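Local coordinates for regulatory protein (Bacillus megaterium, PDB 4UA1) that probably represses the mercury resistance operon without mercury and, as a dimer that has bound mercury(II), switches to activating its transcription, at residues Ile87-Ile90 / Glu91-Gln94; Ile93-Lys96 / Ile97-Lys101. All blocks are in the same frame, centred on the assembly; numbering follows the deposited sequence.

Contact 1: Ile87-Ile90 / Glu91-Gln94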
# COMPACT_ATOMS: atom_id res chain seq x y z
N ILE B 87 -10.23 1.16 17.99
CA ILE B 87 -9.69 -0.15 18.42
C ILE B 87 -9.62 -1.16 17.26
O ILE B 87 -8.61 -1.89 17.08
CB ILE B 87 -10.53 -0.75 19.55
CG1 ILE B 87 -10.23 -0.04 20.88
CG2 ILE B 87 -10.24 -2.23 19.72
CD1 ILE B 87 -11.28 -0.32 21.95
N LEU B 88 -10.68 -1.22 16.46
CA LEU B 88 -10.65 -2.12 15.32
C LEU B 88 -9.51 -1.72 14.40
O LEU B 88 -8.92 -2.56 13.74
CB LEU B 88 -11.99 -2.16 14.58
CG LEU B 88 -13.11 -2.89 15.31
CD1 LEU B 88 -14.42 -2.75 14.53
CD2 LEU B 88 -12.76 -4.34 15.53
N LYS B 89 -9.22 -0.42 14.34
CA LYS B 89 -8.14 0.05 13.50
C LYS B 89 -6.78 -0.38 14.07
O LYS B 89 -5.92 -0.84 13.32
CB LYS B 89 -8.20 1.56 13.32
CG LYS B 89 -7.14 2.10 12.33
CD LYS B 89 -6.93 1.21 11.08
CE LYS B 89 -8.17 1.12 10.20
NZ LYS B 89 -7.99 0.33 8.93
N ILE B 90 -6.60 -0.24 15.39
CA ILE B 90 -5.38 -0.70 16.02
C ILE B 90 -5.12 -2.15 15.64
O ILE B 90 -4.01 -2.52 15.23
CB ILE B 90 -5.43 -0.52 17.56
CG1 ILE B 90 -5.48 0.98 17.93
CG2 ILE B 90 -4.25 -1.24 18.26
CD1 ILE B 90 -5.82 1.26 19.41
N GLU B 91 -6.17 -2.97 15.72
CA GLU B 91 -6.07 -4.39 15.43
C GLU B 91 -5.78 -4.65 13.93
O GLU B 91 -5.01 -5.56 13.57
CB GLU B 91 -7.34 -5.09 15.90
CG GLU B 91 -7.40 -5.13 17.45
CD GLU B 91 -8.74 -5.57 18.05
OE1 GLU B 91 -9.64 -6.00 17.28
OE2 GLU B 91 -8.89 -5.48 19.30
N ASP B 92 -6.34 -3.80 13.07
CA ASP B 92 -6.05 -3.91 11.63
C ASP B 92 -4.57 -3.61 11.33
O ASP B 92 -3.89 -4.35 10.61
CB ASP B 92 -6.97 -2.97 10.84
CG ASP B 92 -6.87 -3.19 9.33
OD1 ASP B 92 -7.04 -4.34 8.90
OD2 ASP B 92 -6.63 -2.21 8.58
N ILE B 93 -4.08 -2.52 11.90
CA ILE B 93 -2.69 -2.15 11.73
C ILE B 93 -1.79 -3.26 12.24
O ILE B 93 -0.74 -3.53 11.65
CB ILE B 93 -2.34 -0.83 12.46
CG1 ILE B 93 -3.25 0.31 12.01
CG2 ILE B 93 -0.87 -0.48 12.24
CD1 ILE B 93 -3.17 0.62 10.56
N GLN B 94 -2.20 -3.91 13.33
CA GLN B 94 -1.33 -4.95 13.86
C GLN B 94 -1.25 -6.11 12.86
O GLN B 94 -0.17 -6.62 12.60
CB GLN B 94 -1.80 -5.43 15.23
CG GLN B 94 -0.76 -6.30 15.93
CD GLN B 94 -1.40 -7.39 16.73
OE1 GLN B 94 -2.61 -7.61 16.62
NE2 GLN B 94 -0.61 -8.08 17.56

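Contact 2: Ile93-Lys96 / Ile97-Lys101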
# COMPACT_ATOMS: atom_id res chain seq x y z
N ILE B 93 -4.08 -2.52 11.90
CA ILE B 93 -2.69 -2.15 11.73
C ILE B 93 -1.79 -3.26 12.24
O ILE B 93 -0.74 -3.53 11.65
CB ILE B 93 -2.34 -0.83 12.46
CG1 ILE B 93 -3.25 0.31 12.01
CG2 ILE B 93 -0.87 -0.48 12.24
CD1 ILE B 93 -3.17 0.62 10.56
N GLN B 94 -2.20 -3.91 13.33
CA GLN B 94 -1.33 -4.95 13.86
C GLN B 94 -1.25 -6.11 12.86
O GLN B 94 -0.17 -6.62 12.60
CB GLN B 94 -1.80 -5.43 15.23
CG GLN B 94 -0.76 -6.30 15.93
CD GLN B 94 -1.40 -7.39 16.73
OE1 GLN B 94 -2.61 -7.61 16.62
NE2 GLN B 94 -0.61 -8.08 17.56
N ARG B 95 -2.39 -6.48 12.29
CA ARG B 95 -2.39 -7.48 11.23
C ARG B 95 -1.46 -7.12 10.05
O ARG B 95 -0.73 -8.00 9.55
CB ARG B 95 -3.81 -7.73 10.72
CG ARG B 95 -3.81 -8.68 9.54
CD ARG B 95 -4.99 -8.44 8.62
NE ARG B 95 -5.04 -7.09 8.08
CZ ARG B 95 -4.51 -6.72 6.91
NH1 ARG B 95 -3.87 -7.62 6.16
NH2 ARG B 95 -4.62 -5.47 6.49
N LYS B 96 -1.50 -5.87 9.58
CA LYS B 96 -0.61 -5.44 8.47
C LYS B 96 0.85 -5.60 8.85
O LYS B 96 1.70 -6.05 8.06
CB LYS B 96 -0.84 -3.98 8.10
CG LYS B 96 -2.18 -3.65 7.48
CD LYS B 96 -2.21 -2.18 7.03
CE LYS B 96 -3.62 -1.71 6.70
NZ LYS B 96 -4.35 -2.70 5.83
N ILE B 97 1.14 -5.18 10.08
CA ILE B 97 2.48 -5.30 10.62
C ILE B 97 2.95 -6.76 10.58
O ILE B 97 4.09 -7.05 10.16
CB ILE B 97 2.54 -4.78 12.06
CG1 ILE B 97 2.36 -3.26 12.08
CG2 ILE B 97 3.84 -5.20 12.71
CD1 ILE B 97 2.33 -2.65 13.48
N GLU B 98 2.07 -7.67 10.98
CA GLU B 98 2.46 -9.07 11.07
C GLU B 98 2.74 -9.60 9.68
O GLU B 98 3.69 -10.34 9.46
CB GLU B 98 1.37 -9.90 11.76
CG GLU B 98 0.96 -9.45 13.19
CD GLU B 98 2.06 -9.57 14.25
OE1 GLU B 98 3.21 -9.14 14.03
OE2 GLU B 98 1.73 -10.09 15.34
N ASP B 99 1.92 -9.17 8.72
CA ASP B 99 2.12 -9.60 7.33
C ASP B 99 3.50 -9.18 6.78
O ASP B 99 4.20 -9.98 6.10
CB ASP B 99 1.02 -9.03 6.48
CG ASP B 99 -0.32 -9.68 6.76
OD1 ASP B 99 -0.36 -10.74 7.44
OD2 ASP B 99 -1.35 -9.14 6.29
N LEU B 100 3.89 -7.94 7.09
CA LEU B 100 5.22 -7.43 6.74
C LEU B 100 6.35 -8.19 7.43
O LEU B 100 7.42 -8.40 6.86
CB LEU B 100 5.34 -5.95 7.09
CG LEU B 100 4.56 -5.05 6.15
CD1 LEU B 100 4.72 -3.58 6.56
CD2 LEU B 100 5.01 -5.29 4.72
N LYS B 101 6.11 -8.57 8.68
CA LYS B 101 7.07 -9.39 9.39
C LYS B 101 7.24 -10.76 8.73
O LYS B 101 8.33 -11.32 8.65
CB LYS B 101 6.64 -9.56 10.83
CG LYS B 101 6.98 -8.38 11.73
CD LYS B 101 6.46 -8.61 13.13
CE LYS B 101 7.10 -7.68 14.12
NZ LYS B 101 7.10 -6.29 13.62

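Contact 1: Ile87-Ile90 / Glu91-Gln94
Lys89 and Asp92, three residues apart on helix 78-112, are joined by a salt bridge, with Lys89 NZ 2.9 Å from Asp92 OD2. The ammonium comes from above the carboxylate plane, 37° out of it. The Lys89 chain leaves with CG anti to the backbone N (chi1 -175°), then bends at chi2 and chi3, which swings NZ forward along the helix. The same bends carry CD across Ile93, 3.8 Å from Ile93 CD1, so one side chain serves a charge and an apolar neighbour. On another side of the helix, Ile87 and Glu91, one turn apart, run side by side in the same direction, and Ile87 CG2 sits 3.5 Å from Glu91 OE2. Beneath all this are the i to i+4 backbone bonds of the helix, such as Ile93 N to Lys89 O at 2.9 Å. As in other MerR-family regulators, this long helix pairs antiparallel with its counterpart in the second subunit: Ile87 packs on Lys111 of that subunit, and Lys89 and Ile90 pack on its Leu107. The buried Lys89 NZ has its strongest polar partner in Glu64, a salt bridge, and adds a hydrogen bond to Gly59 O and a cation-pi contact with Phe60, which joins helix 78-112 to helix 62-74 and the residues just before it. The second carboxylate oxygen of Asp92, OD1, has a long, weak ion pair with Arg95 NE.

Contact 2: Ile93-Lys96 / Ile97-Lys101
Ile97 meets Ile93 one helical turn earlier, its CD1 4.1 Å from Ile93 CG2, and these two side chains make the buried, better packed part of the contact. With CG1 anti to its own carbonyl carbon (chi1 -69°), Ile97 leans back along the helix, and CG1 comes beside Ile93 O. That oxygen also takes the Ile97 backbone N-H, at 3.0 Å, in the first of four successive i to i+4 bonds running to Leu100 N. The second subunit packs on this side, its Glu104 on Ile97 and its Ile97 on Leu100, a pairing that fits the antiparallel two-helix coiled coil of the MerR family.

Two polar flanks are looser. On one, exposed Gln94, which also packs on Glu104 of the second subunit, holds NE2 3.8 Å from Glu98 OE2, the amide and carboxylate planes 26° apart: a neighbourly approach rather than a bond. On the other, more definite, is the salt bridge from Arg95 NH1 to Asp99 OD2, at 2.9 Å. Here the guanidinium and carboxylate planes stand 65° apart, so the groups meet at one nitrogen and one oxygen and do not form a flat, two-pronged pair. The Lys96 ammonium lies at the guanidinium edge, in its plane, and both cations have long, weak ion pairs with Asp92; another runs from Asp99 OD1 to Arg102. Alternation of Asp92, Arg95, Asp99 and Arg102 may partly offset charge along this flank, despite the adjacent Lys96 ammonium, while Ile97 and Leu100 supply apolar surface for dimerisation.

Contacts 1 and 2 are overlapping stretches of helix 78-112, with centres 10 Å apart, and share Ile93 and Gln94. Ile93 belongs to the buried side of both, while Asp92 of contact 1 reaches weakly toward Arg95 and Lys96 of contact 2. Both pack on the second subunit: contact 1 on its Lys111, Leu107 and Glu104, contact 2 on its Glu104 and Ile97, in the descending order expected of antiparallel helices. Contact 1 is the nearer to one of the two bound mercury(II) ions, about 10 Å from the Ile87 side chain; Cys114 and Cys123 of this chain, beyond the other end of the helix, bind the other.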